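Local coordinates for protein putative lipase (Bacteroides thetaiotaomicron VPI-5482, PDB 3BZW) that is a putative SGNH-family (GDSL-like) lipase or acylhydrolase, probably cleaving ester bonds in lipids such as lysophospholipids, at residues Glu228-Phe233 / Tyr238-Pro243; Asn217-Met222 / Ala252-Tyr257; Val29-Asp34 / Lys48-Leu53. All coordinates share one frame; numbering follows the deposited sequence.

Contact 1 (Glu228-Phe233 / Tyr238-Pro243); sequences EQLIYF and YDRLHP. With ACT (acetate ion), chain G.
At the edge of the Phe233 ring, near its plane, lie Leu241 O, 3.5 Å from Phe233 CE1, and Gln229 O. Pro243 CG touches Phe233 CE1 at 3.9 Å, the two side chains at a slant. Leu230 CD1 lies over one face of the Arg240 guanidinium, toward its rim, while Leu230 CD2 packs on Arg240 CD at 3.7 Å; the arginine chain, extended from CG to NE, lays its methylenes across the leucine, and Arg240 NE bonds Ala236 O. The His242 ring has Leu241 CD2 over one face, toward the rim, and a polar partner at each nitrogen. Its ND1 donates 2.7 Å to Asp239 OD2, in the ring plane and on the oxygen's syn lone pair (169°), and NE2 donates 2.9 Å to O of a bound acetate (168°). Asp239 OD1 accepts from Leu241 N and His242 N, an Asx turn and motif that fix the carboxylate, and OD2 is also hydrogen-bonded to Tyr42 OH. The Asp-x-x-His spacing, with the acetate also held by Ser35 N, Gly68 N and Asn99 ND2, is consistent with an SGNH hydrolase active site. With an alanine here instead of His242, Asp239 OD2 would probably lose its ring N-H and the acetate one of its donors. Phe233 and Pro243 form an antiparallel non-hydrogen-bonded pair, Pro243 leaning on Met251 of helix 245-258 and Leu241 on Ala174 of strand 174-175.

Contact 2 (Asn217-Met222 / Ala252-Tyr257); sequences NAVTGM and ARTLMY
Thr254 contributes most of the surface covered here, its CB pointing toward the other segment, with the methyl against Val219 and the hydroxyl by Thr220. Thr254 CG2, anti to the backbone N with OG1 beside that nitrogen (chi1 -65°), lies 3.8 Å from Val219 CG2 and 3.7 Å from Val219 O, while Thr254 OG1 reaches to 3.9 Å from Thr220 CA. The side chains of Val219 and Thr254 cross at a slant, methyl against methyl, and no direct hydrogen bond joins the segments. A water takes that role: it donates to Val219 O at 2.7 Å and to Thr254 OG1 at 2.8 Å, linking the carbonyl to the hydroxyl. Thr254 OG1 also bonds Arg250 O one turn earlier in its own helix, so the hydroxyl has a second partner. Thr220 likewise ties its hydroxyl back, to Phe216 O, and Thr220 OG1 accepts a weak bond from Met222 N at 3.3 Å, where Gly221, with positive phi (68°), departs from helical angles. Thr220 O accepts from Arg250 NE, a further link to the long helix. The contact thus joins the end of the short helix 216-219 to helix 245-258: Phe216 packs on Thr254 and Leu255, and Ala252 lies against Phe52 and Trp56 of helix 49-57, while Ala218 and Tyr257 meet Gly206 and Leu260 of the second subunit, respectively.

Contact 3 (Val29-Asp34 / Lys48-Leu53); sequences VGYIGD and KYWDFL
Trp50 meets Tyr31 most closely through its CB: this methylene sits almost centrally over the phenol face, 3.5 Å from the ring centroid and 14° off the normal, a CH-pi contact. Val29 CG1 lies over the opposite face, toward its rim, and the ring is thus held between strand and helix. Trp50 CG stands between its backbone N and carbonyl carbon (chi1 41°), which carries the indole away from the tyrosine while CB stays on it; the indole NE1 bonds Thr37 O. The indole lies obliquely to the phenol, and the two form an aromatic cluster with Tyr49. Tyr49 brings its CE1 to 3.5 Å from Tyr31 CD2, the two rings oblique with planes at 74° and sliding past each other, and its hydroxyl bonds Thr37 OG1. Strand 29-33 and helix 49-53 run nearly antiparallel, their axes 10.9 Å apart, as the first two elements of a beta-alpha-beta crossover to strand 60-63, within the parallel sheet of the SGNH hydrolase fold. Gly33 and Asp34 open the Gly-Asp-Ser signature of the GDSL family, and at the backbone angles of Gly33 a CB would run into the preceding carbonyl oxygen. Tyr31 OH donates 2.8 Å to a water that in turn donates 2.8 Å to Trp50 O. Leu53 CD1 comes in at the ring edge, 3.6 Å from Tyr31 OH, and Pro61 of strand 60-63 touches both Tyr31 and Trp50.

Overall arrangement
From the N terminus, contact 3 comes first: Val29-Asp34 and Lys48-Leu53 close a short helix-free loop, joining strand 28-33, second in the parallel sheet, to helix 49-57, and it is complete before the other two begin. Much later Asn217-Met222 opens contact 2, and before its partner Ala252-Tyr257 arrives, contact 1 has opened and closed within that interval, between Glu228-Phe233 and Tyr238-Pro243. The contacts touch in sequence: Gln229 NE2 meets Gly221 O at 2.9 Å between contacts 1 and 2, and Ala252 CB packs on Tyr49 O between contacts 2 and 3. Helix 245-258, which carries the second half of contact 2, touches both the loop of contact 1 and helix 49-57.

Contact 1 (Glu228-Phe233 / Tyr238-Pro243)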
loop_
_atom_site.group_PDB
_atom_site.type_symbol
_atom_site.label_atom_id
_atom_site.label_comp_id
_atom_site.label_asym_id
_atom_site.label_seq_id
_atom_site.Cartn_x
_atom_site.Cartn_y
_atom_site.Cartn_z
ATOM N N GLU A 228 -23.496 -16.854 20.367
ATOM C CA GLU A 228 -23.520 -16.661 21.813
ATOM C C GLU A 228 -24.148 -15.329 22.235
ATOM O O GLU A 228 -24.638 -15.199 23.357
ATOM C CB GLU A 228 -22.102 -16.766 22.384
ATOM C CG GLU A 228 -21.467 -18.163 22.310
ATOM C CD GLU A 228 -21.210 -18.642 20.889
ATOM O OE1 GLU A 228 -20.876 -17.806 20.025
ATOM O OE2 GLU A 228 -21.320 -19.864 20.641
ATOM N N GLN A 229 -24.142 -14.339 21.346
ATOM C CA GLN A 229 -24.731 -13.042 21.689
ATOM C C GLN A 229 -26.211 -12.918 21.322
ATOM O O GLN A 229 -26.810 -11.844 21.469
ATOM C CB GLN A 229 -23.932 -11.901 21.043
ATOM C CG GLN A 229 -22.512 -11.784 21.576
ATOM C CD GLN A 229 -21.908 -10.401 21.369
ATOM O OE1 GLN A 229 -21.704 -9.956 20.236
ATOM N NE2 GLN A 229 -21.625 -9.711 22.473
ATOM N N LEU A 230 -26.810 -14.010 20.852
ATOM C CA LEU A 230 -28.224 -13.979 20.490
ATOM C C LEU A 230 -29.086 -13.852 21.745
ATOM O O LEU A 230 -30.306 -13.703 21.663
ATOM C CB LEU A 230 -28.607 -15.229 19.683
ATOM C CG LEU A 230 -28.097 -15.226 18.230
ATOM C CD1 LEU A 230 -28.414 -16.551 17.543
ATOM C CD2 LEU A 230 -28.745 -14.071 17.467
ATOM N N ILE A 231 -28.437 -13.901 22.907
ATOM C CA ILE A 231 -29.131 -13.744 24.179
ATOM C C ILE A 231 -29.709 -12.331 24.239
ATOM O O ILE A 231 -30.566 -12.041 25.068
ATOM C CB ILE A 231 -28.172 -13.909 25.383
ATOM C CG1 ILE A 231 -26.964 -12.980 25.212
ATOM C CG2 ILE A 231 -27.735 -15.358 25.517
ATOM C CD1 ILE A 231 -25.981 -13.021 26.370
ATOM N N TYR A 232 -29.226 -11.456 23.359
ATOM C CA TYR A 232 -29.688 -10.073 23.302
ATOM C C TYR A 232 -30.769 -9.836 22.252
ATOM O O TYR A 232 -31.235 -8.707 22.080
ATOM C CB TYR A 232 -28.514 -9.139 23.005
ATOM C CG TYR A 232 -27.521 -9.013 24.134
ATOM C CD1 TYR A 232 -27.902 -8.482 25.363
ATOM C CD2 TYR A 232 -26.192 -9.401 23.964
ATOM C CE1 TYR A 232 -26.986 -8.333 26.399
ATOM C CE2 TYR A 232 -25.267 -9.255 24.991
ATOM C CZ TYR A 232 -25.672 -8.723 26.204
ATOM O OH TYR A 232 -24.764 -8.587 27.227
ATOM N N PHE A 233 -31.161 -10.892 21.546
ATOM C CA PHE A 233 -32.175 -10.768 20.508
ATOM C C PHE A 233 -33.409 -11.624 20.805
ATOM O O PHE A 233 -33.318 -12.649 21.477
ATOM C CB PHE A 233 -31.537 -11.072 19.151
ATOM C CG PHE A 233 -30.529 -10.033 18.739
ATOM C CD1 PHE A 233 -30.909 -8.948 17.951
ATOM C CD2 PHE A 233 -29.224 -10.075 19.238
ATOM C CE1 PHE A 233 -30.007 -7.913 17.669
ATOM C CE2 PHE A 233 -28.314 -9.048 18.963
ATOM C CZ PHE A 233 -28.706 -7.965 18.179
ATOM N N TYR A 238 -36.358 -17.362 14.688
ATOM C CA TYR A 238 -37.033 -16.542 13.689
ATOM C C TYR A 238 -36.747 -15.042 13.692
ATOM O O TYR A 238 -37.114 -14.345 12.743
ATOM C CB TYR A 238 -38.546 -16.746 13.825
ATOM C CG TYR A 238 -38.971 -18.198 13.756
ATOM C CD1 TYR A 238 -39.298 -18.798 12.539
ATOM C CD2 TYR A 238 -39.013 -18.982 14.908
ATOM C CE1 TYR A 238 -39.661 -20.157 12.476
ATOM C CE2 TYR A 238 -39.370 -20.328 14.857
ATOM C CZ TYR A 238 -39.693 -20.909 13.642
ATOM O OH TYR A 238 -40.050 -22.241 13.607
ATOM N N ASP A 239 -36.118 -14.535 14.745
ATOM C CA ASP A 239 -35.859 -13.102 14.809
ATOM C C ASP A 239 -34.537 -12.741 15.471
ATOM O O ASP A 239 -34.461 -12.589 16.692
ATOM C CB ASP A 239 -37.003 -12.398 15.547
ATOM C CG ASP A 239 -36.954 -10.886 15.389
ATOM O OD1 ASP A 239 -35.911 -10.369 14.932
ATOM O OD2 ASP A 239 -37.954 -10.216 15.726
ATOM N N ARG A 240 -33.502 -12.600 14.649
ATOM C CA ARG A 240 -32.178 -12.232 15.125
ATOM C C ARG A 240 -31.911 -10.794 14.688
ATOM O O ARG A 240 -30.760 -10.387 14.508
ATOM C CB ARG A 240 -31.123 -13.177 14.540
ATOM C CG ARG A 240 -31.382 -14.640 14.863
ATOM C CD ARG A 240 -30.254 -15.539 14.383
ATOM N NE ARG A 240 -30.622 -16.947 14.500
ATOM C CZ ARG A 240 -29.830 -17.958 14.165
ATOM N NH1 ARG A 240 -28.612 -17.720 13.691
ATOM N NH2 ARG A 240 -30.259 -19.208 14.297
ATOM N N LEU A 241 -32.997 -10.041 14.517
ATOM C CA LEU A 241 -32.939 -8.637 14.105
ATOM C C LEU A 241 -33.318 -7.712 15.261
ATOM O O LEU A 241 -32.594 -6.771 15.581
ATOM C CB LEU A 241 -33.892 -8.391 12.924
ATOM C CG LEU A 241 -34.246 -6.939 12.559
ATOM C CD1 LEU A 241 -32.995 -6.198 12.085
ATOM C CD2 LEU A 241 -35.313 -6.928 11.468
ATOM N N HIS A 242 -34.454 -7.987 15.893
ATOM C CA HIS A 242 -34.908 -7.156 17.001
ATOM C C HIS A 242 -34.366 -7.596 18.358
ATOM O O HIS A 242 -34.490 -8.758 18.748
ATOM C CB HIS A 242 -36.437 -7.130 17.060
ATOM C CG HIS A 242 -37.086 -6.723 15.773
ATOM N ND1 HIS A 242 -37.823 -7.596 15.002
ATOM C CD2 HIS A 242 -37.125 -5.530 15.134
ATOM C CE1 HIS A 242 -38.293 -6.957 13.946
ATOM N NE2 HIS A 242 -37.885 -5.702 14.002
ATOM N N PRO A 243 -33.745 -6.664 19.092
ATOM C CA PRO A 243 -33.197 -6.981 20.411
ATOM C C PRO A 243 -34.324 -7.323 21.390
ATOM O O PRO A 243 -35.453 -6.830 21.246
ATOM C CB PRO A 243 -32.493 -5.685 20.809
ATOM C CG PRO A 243 -32.087 -5.096 19.492
ATOM C CD PRO A 243 -33.316 -5.324 18.654
HETATM C C ACT G . -37.778 -2.770 11.931
HETATM O O ACT G . -38.281 -3.875 11.832
HETATM O OXT ACT G . -38.459 -1.775 11.749
HETATM C CH3 ACT G . -36.321 -2.632 12.296
#

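Contact 2 (Asn217-Met222 / Ala252-Tyr257)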
loop_
_atom_site.group_PDB
_atom_site.type_symbol
_atom_site.label_atom_id
_atom_site.label_comp_id
_atom_site.label_asym_id
_atom_site.label_seq_id
_atom_site.Cartn_x
_atom_site.Cartn_y
_atom_site.Cartn_z
ATOM N N ASN A 217 -23.576 0.919 16.381
ATOM C CA ASN A 217 -23.228 -0.322 15.696
ATOM C C ASN A 217 -22.034 -0.994 16.363
ATOM O O ASN A 217 -21.988 -2.221 16.490
ATOM C CB ASN A 217 -22.910 -0.019 14.231
ATOM C CG ASN A 217 -22.558 -1.263 13.437
ATOM O OD1 ASN A 217 -21.385 -1.603 13.283
ATOM N ND2 ASN A 217 -23.578 -1.954 12.934
ATOM N N ALA A 218 -21.070 -0.192 16.799
ATOM C CA ALA A 218 -19.891 -0.742 17.452
ATOM C C ALA A 218 -19.942 -0.726 18.984
ATOM O O ALA A 218 -19.709 -1.752 19.616
ATOM C CB ALA A 218 -18.640 -0.005 16.977
ATOM N N VAL A 219 -20.254 0.425 19.578
ATOM C CA VAL A 219 -20.246 0.532 21.038
ATOM C C VAL A 219 -21.194 -0.336 21.859
ATOM O O VAL A 219 -20.903 -0.614 23.026
ATOM C CB VAL A 219 -20.388 2.003 21.497
ATOM C CG1 VAL A 219 -19.203 2.812 20.974
ATOM C CG2 VAL A 219 -21.703 2.596 21.011
ATOM N N THR A 220 -22.309 -0.775 21.281
ATOM C CA THR A 220 -23.229 -1.638 22.029
ATOM C C THR A 220 -22.560 -2.997 22.245
ATOM O O THR A 220 -22.871 -3.715 23.200
ATOM C CB THR A 220 -24.558 -1.878 21.272
ATOM O OG1 THR A 220 -24.290 -2.516 20.019
ATOM C CG2 THR A 220 -25.279 -0.562 21.025
ATOM N N GLY A 221 -21.642 -3.342 21.347
ATOM C CA GLY A 221 -20.941 -4.611 21.447
ATOM C C GLY A 221 -21.864 -5.790 21.192
ATOM O O GLY A 221 -21.557 -6.918 21.563
HETATM N N MSE A 222 -22.998 -5.530 20.553
HETATM C CA MSE A 222 -23.973 -6.581 20.267
HETATM C C MSE A 222 -23.957 -7.021 18.802
HETATM O O MSE A 222 -24.337 -6.258 17.916
HETATM C CB MSE A 222 -25.381 -6.098 20.653
HETATM C CG MSE A 222 -25.613 -5.988 22.158
HETATM SE SE MSE A 222 -27.146 -4.886 22.656
HETATM C CE MSE A 222 -28.405 -5.491 21.308
ATOM N N ALA A 252 -29.481 0.706 26.244
ATOM C CA ALA A 252 -29.774 1.860 27.092
ATOM C C ALA A 252 -28.601 2.217 27.993
ATOM O O ALA A 252 -28.242 3.390 28.134
ATOM C CB ALA A 252 -31.023 1.586 27.936
ATOM N N ARG A 253 -27.991 1.206 28.602
ATOM C CA ARG A 253 -26.861 1.458 29.486
ATOM C C ARG A 253 -25.687 2.026 28.687
ATOM O O ARG A 253 -24.936 2.876 29.175
ATOM C CB ARG A 253 -26.440 0.168 30.191
ATOM C CG ARG A 253 -25.727 0.419 31.500
ATOM C CD ARG A 253 -26.702 0.900 32.559
ATOM N NE ARG A 253 -26.009 1.591 33.640
ATOM C CZ ARG A 253 -26.609 2.074 34.722
ATOM N NH1 ARG A 253 -27.922 1.936 34.876
ATOM N NH2 ARG A 253 -25.896 2.706 35.647
ATOM N N THR A 254 -25.532 1.550 27.457
ATOM C CA THR A 254 -24.459 2.030 26.589
ATOM C C THR A 254 -24.737 3.495 26.285
ATOM O O THR A 254 -23.869 4.355 26.423
ATOM C CB THR A 254 -24.426 1.241 25.261
ATOM O OG1 THR A 254 -24.090 -0.125 25.529
ATOM C CG2 THR A 254 -23.399 1.833 24.300
ATOM N N LEU A 255 -25.970 3.763 25.886
ATOM C CA LEU A 255 -26.408 5.109 25.543
ATOM C C LEU A 255 -26.216 6.059 26.724
ATOM O O LEU A 255 -25.793 7.204 26.554
ATOM C CB LEU A 255 -27.880 5.052 25.125
ATOM C CG LEU A 255 -28.474 6.159 24.260
ATOM C CD1 LEU A 255 -27.534 6.502 23.113
ATOM C CD2 LEU A 255 -29.827 5.682 23.732
HETATM N N MSE A 256 -26.517 5.576 27.924
HETATM C CA MSE A 256 -26.379 6.397 29.116
HETATM C C MSE A 256 -24.983 6.995 29.255
HETATM O O MSE A 256 -24.835 8.191 29.498
HETATM C CB MSE A 256 -26.706 5.586 30.368
HETATM C CG MSE A 256 -26.703 6.416 31.637
HETATM SE SE MSE A 256 -27.266 5.397 33.190
HETATM C CE MSE A 256 -25.841 5.888 34.386
ATOM N N TYR A 257 -23.957 6.171 29.090
ATOM C CA TYR A 257 -22.591 6.664 29.222
ATOM C C TYR A 257 -22.032 7.340 27.976
ATOM O O TYR A 257 -21.144 8.184 28.074
ATOM C CB TYR A 257 -21.685 5.530 29.698
ATOM C CG TYR A 257 -22.017 5.149 31.119
ATOM C CD1 TYR A 257 -21.583 5.934 32.186
ATOM C CD2 TYR A 257 -22.851 4.064 31.393
ATOM C CE1 TYR A 257 -21.977 5.652 33.492
ATOM C CE2 TYR A 257 -23.253 3.779 32.691
ATOM C CZ TYR A 257 -22.815 4.574 33.734
ATOM O OH TYR A 257 -23.227 4.303 35.013
HETATM O O HOH W 1 -21.314 -0.475 25.722
#

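Contact 3 (Val29-Asp34 / Lys48-Leu53)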
loop_
_atom_site.group_PDB
_atom_site.type_symbol
_atom_site.label_atom_id
_atom_site.label_comp_id
_atom_site.label_asym_id
_atom_site.label_seq_id
_atom_site.Cartn_x
_atom_site.Cartn_y
_atom_site.Cartn_z
ATOM N N VAL A 29 -36.784 13.901 25.804
ATOM C CA VAL A 29 -36.182 13.483 24.545
ATOM C C VAL A 29 -37.131 12.875 23.522
ATOM O O VAL A 29 -38.002 12.070 23.856
ATOM C CB VAL A 29 -35.045 12.462 24.810
ATOM C CG1 VAL A 29 -34.405 12.040 23.495
ATOM C CG2 VAL A 29 -34.001 13.072 25.741
ATOM N N GLY A 30 -36.949 13.268 22.267
ATOM C CA GLY A 30 -37.762 12.723 21.198
ATOM C C GLY A 30 -36.996 11.569 20.581
ATOM O O GLY A 30 -35.818 11.715 20.258
ATOM N N TYR A 31 -37.644 10.418 20.425
ATOM C CA TYR A 31 -36.979 9.257 19.843
ATOM C C TYR A 31 -37.556 8.907 18.477
ATOM O O TYR A 31 -38.695 8.449 18.364
ATOM C CB TYR A 31 -37.095 8.052 20.781
ATOM C CG TYR A 31 -36.445 8.249 22.137
ATOM C CD1 TYR A 31 -37.143 8.836 23.195
ATOM C CD2 TYR A 31 -35.137 7.830 22.365
ATOM C CE1 TYR A 31 -36.550 8.995 24.453
ATOM C CE2 TYR A 31 -34.534 7.986 23.610
ATOM C CZ TYR A 31 -35.243 8.566 24.651
ATOM O OH TYR A 31 -34.647 8.694 25.885
ATOM N N ILE A 32 -36.752 9.122 17.441
ATOM C CA ILE A 32 -37.154 8.857 16.066
ATOM C C ILE A 32 -36.517 7.567 15.557
ATOM O O ILE A 32 -35.331 7.324 15.791
ATOM C CB ILE A 32 -36.735 10.049 15.164
ATOM C CG1 ILE A 32 -37.538 11.288 15.570
ATOM C CG2 ILE A 32 -36.935 9.712 13.684
ATOM C CD1 ILE A 32 -37.134 12.557 14.848
ATOM N N GLY A 33 -37.301 6.732 14.877
ATOM C CA GLY A 33 -36.744 5.491 14.360
ATOM C C GLY A 33 -37.706 4.448 13.809
ATOM O O GLY A 33 -38.734 4.775 13.209
ATOM N N ASP A 34 -37.359 3.178 14.016
ATOM C CA ASP A 34 -38.161 2.065 13.523
ATOM C C ASP A 34 -38.686 1.146 14.626
ATOM O O ASP A 34 -38.925 1.583 15.749
ATOM C CB ASP A 34 -37.357 1.248 12.497
ATOM C CG ASP A 34 -35.971 0.867 13.001
ATOM O OD1 ASP A 34 -35.837 0.518 14.192
ATOM O OD2 ASP A 34 -35.013 0.908 12.200
ATOM N N LYS A 48 -38.284 -1.252 26.047
ATOM C CA LYS A 48 -37.377 -0.498 25.182
ATOM C C LYS A 48 -36.341 0.388 25.876
ATOM O O LYS A 48 -36.523 0.811 27.022
ATOM C CB LYS A 48 -38.189 0.324 24.174
ATOM C CG LYS A 48 -38.873 -0.526 23.090
ATOM C CD LYS A 48 -40.050 -1.347 23.636
ATOM C CE LYS A 48 -40.641 -2.260 22.565
ATOM N NZ LYS A 48 -41.849 -3.003 23.052
ATOM N N TYR A 49 -35.257 0.671 25.158
ATOM C CA TYR A 49 -34.166 1.470 25.700
ATOM C C TYR A 49 -34.589 2.812 26.293
ATOM O O TYR A 49 -34.057 3.226 27.324
ATOM C CB TYR A 49 -33.079 1.664 24.630
ATOM C CG TYR A 49 -33.469 2.532 23.454
ATOM C CD1 TYR A 49 -33.231 3.905 23.469
ATOM C CD2 TYR A 49 -34.056 1.978 22.315
ATOM C CE1 TYR A 49 -33.562 4.709 22.377
ATOM C CE2 TYR A 49 -34.395 2.774 21.218
ATOM C CZ TYR A 49 -34.144 4.136 21.256
ATOM O OH TYR A 49 -34.460 4.926 20.175
ATOM N N TRP A 50 -35.542 3.493 25.666
ATOM C CA TRP A 50 -35.984 4.779 26.195
ATOM C C TRP A 50 -36.760 4.625 27.500
ATOM O O TRP A 50 -36.885 5.573 28.278
ATOM C CB TRP A 50 -36.828 5.538 25.163
ATOM C CG TRP A 50 -37.791 4.693 24.391
ATOM C CD1 TRP A 50 -37.615 4.190 23.131
ATOM C CD2 TRP A 50 -39.072 4.236 24.829
ATOM N NE1 TRP A 50 -38.710 3.449 22.757
ATOM C CE2 TRP A 50 -39.620 3.460 23.782
ATOM C CE3 TRP A 50 -39.814 4.407 26.006
ATOM C CZ2 TRP A 50 -40.875 2.854 23.875
ATOM C CZ3 TRP A 50 -41.068 3.801 26.098
ATOM C CH2 TRP A 50 -41.582 3.034 25.036
ATOM N N ASP A 51 -37.277 3.424 27.742
ATOM C CA ASP A 51 -38.026 3.152 28.963
ATOM C C ASP A 51 -37.028 3.023 30.119
ATOM O O ASP A 51 -37.301 3.433 31.248
ATOM C CB ASP A 51 -38.819 1.854 28.812
ATOM C CG ASP A 51 -40.143 1.893 29.546
ATOM O OD1 ASP A 51 -40.173 2.381 30.693
ATOM O OD2 ASP A 51 -41.152 1.430 28.977
ATOM N N PHE A 52 -35.865 2.448 29.827
ATOM C CA PHE A 52 -34.823 2.296 30.835
ATOM C C PHE A 52 -34.227 3.660 31.161
ATOM O O PHE A 52 -33.915 3.950 32.317
ATOM C CB PHE A 52 -33.723 1.362 30.331
ATOM C CG PHE A 52 -34.087 -0.090 30.395
ATOM C CD1 PHE A 52 -34.135 -0.754 31.619
ATOM C CD2 PHE A 52 -34.379 -0.798 29.233
ATOM C CE1 PHE A 52 -34.466 -2.109 31.691
ATOM C CE2 PHE A 52 -34.712 -2.156 29.288
ATOM C CZ PHE A 52 -34.754 -2.813 30.519
ATOM N N LEU A 53 -34.071 4.497 30.141
ATOM C CA LEU A 53 -33.518 5.830 30.345
ATOM C C LEU A 53 -34.493 6.680 31.150
ATOM O O LEU A 53 -34.084 7.545 31.929
ATOM C CB LEU A 53 -33.214 6.497 28.999
ATOM C CG LEU A 53 -32.037 5.898 28.221
ATOM C CD1 LEU A 53 -31.899 6.602 26.879
ATOM C CD2 LEU A 53 -30.755 6.043 29.032
HETATM O O HOH W 2 -36.577 8.307 27.914
#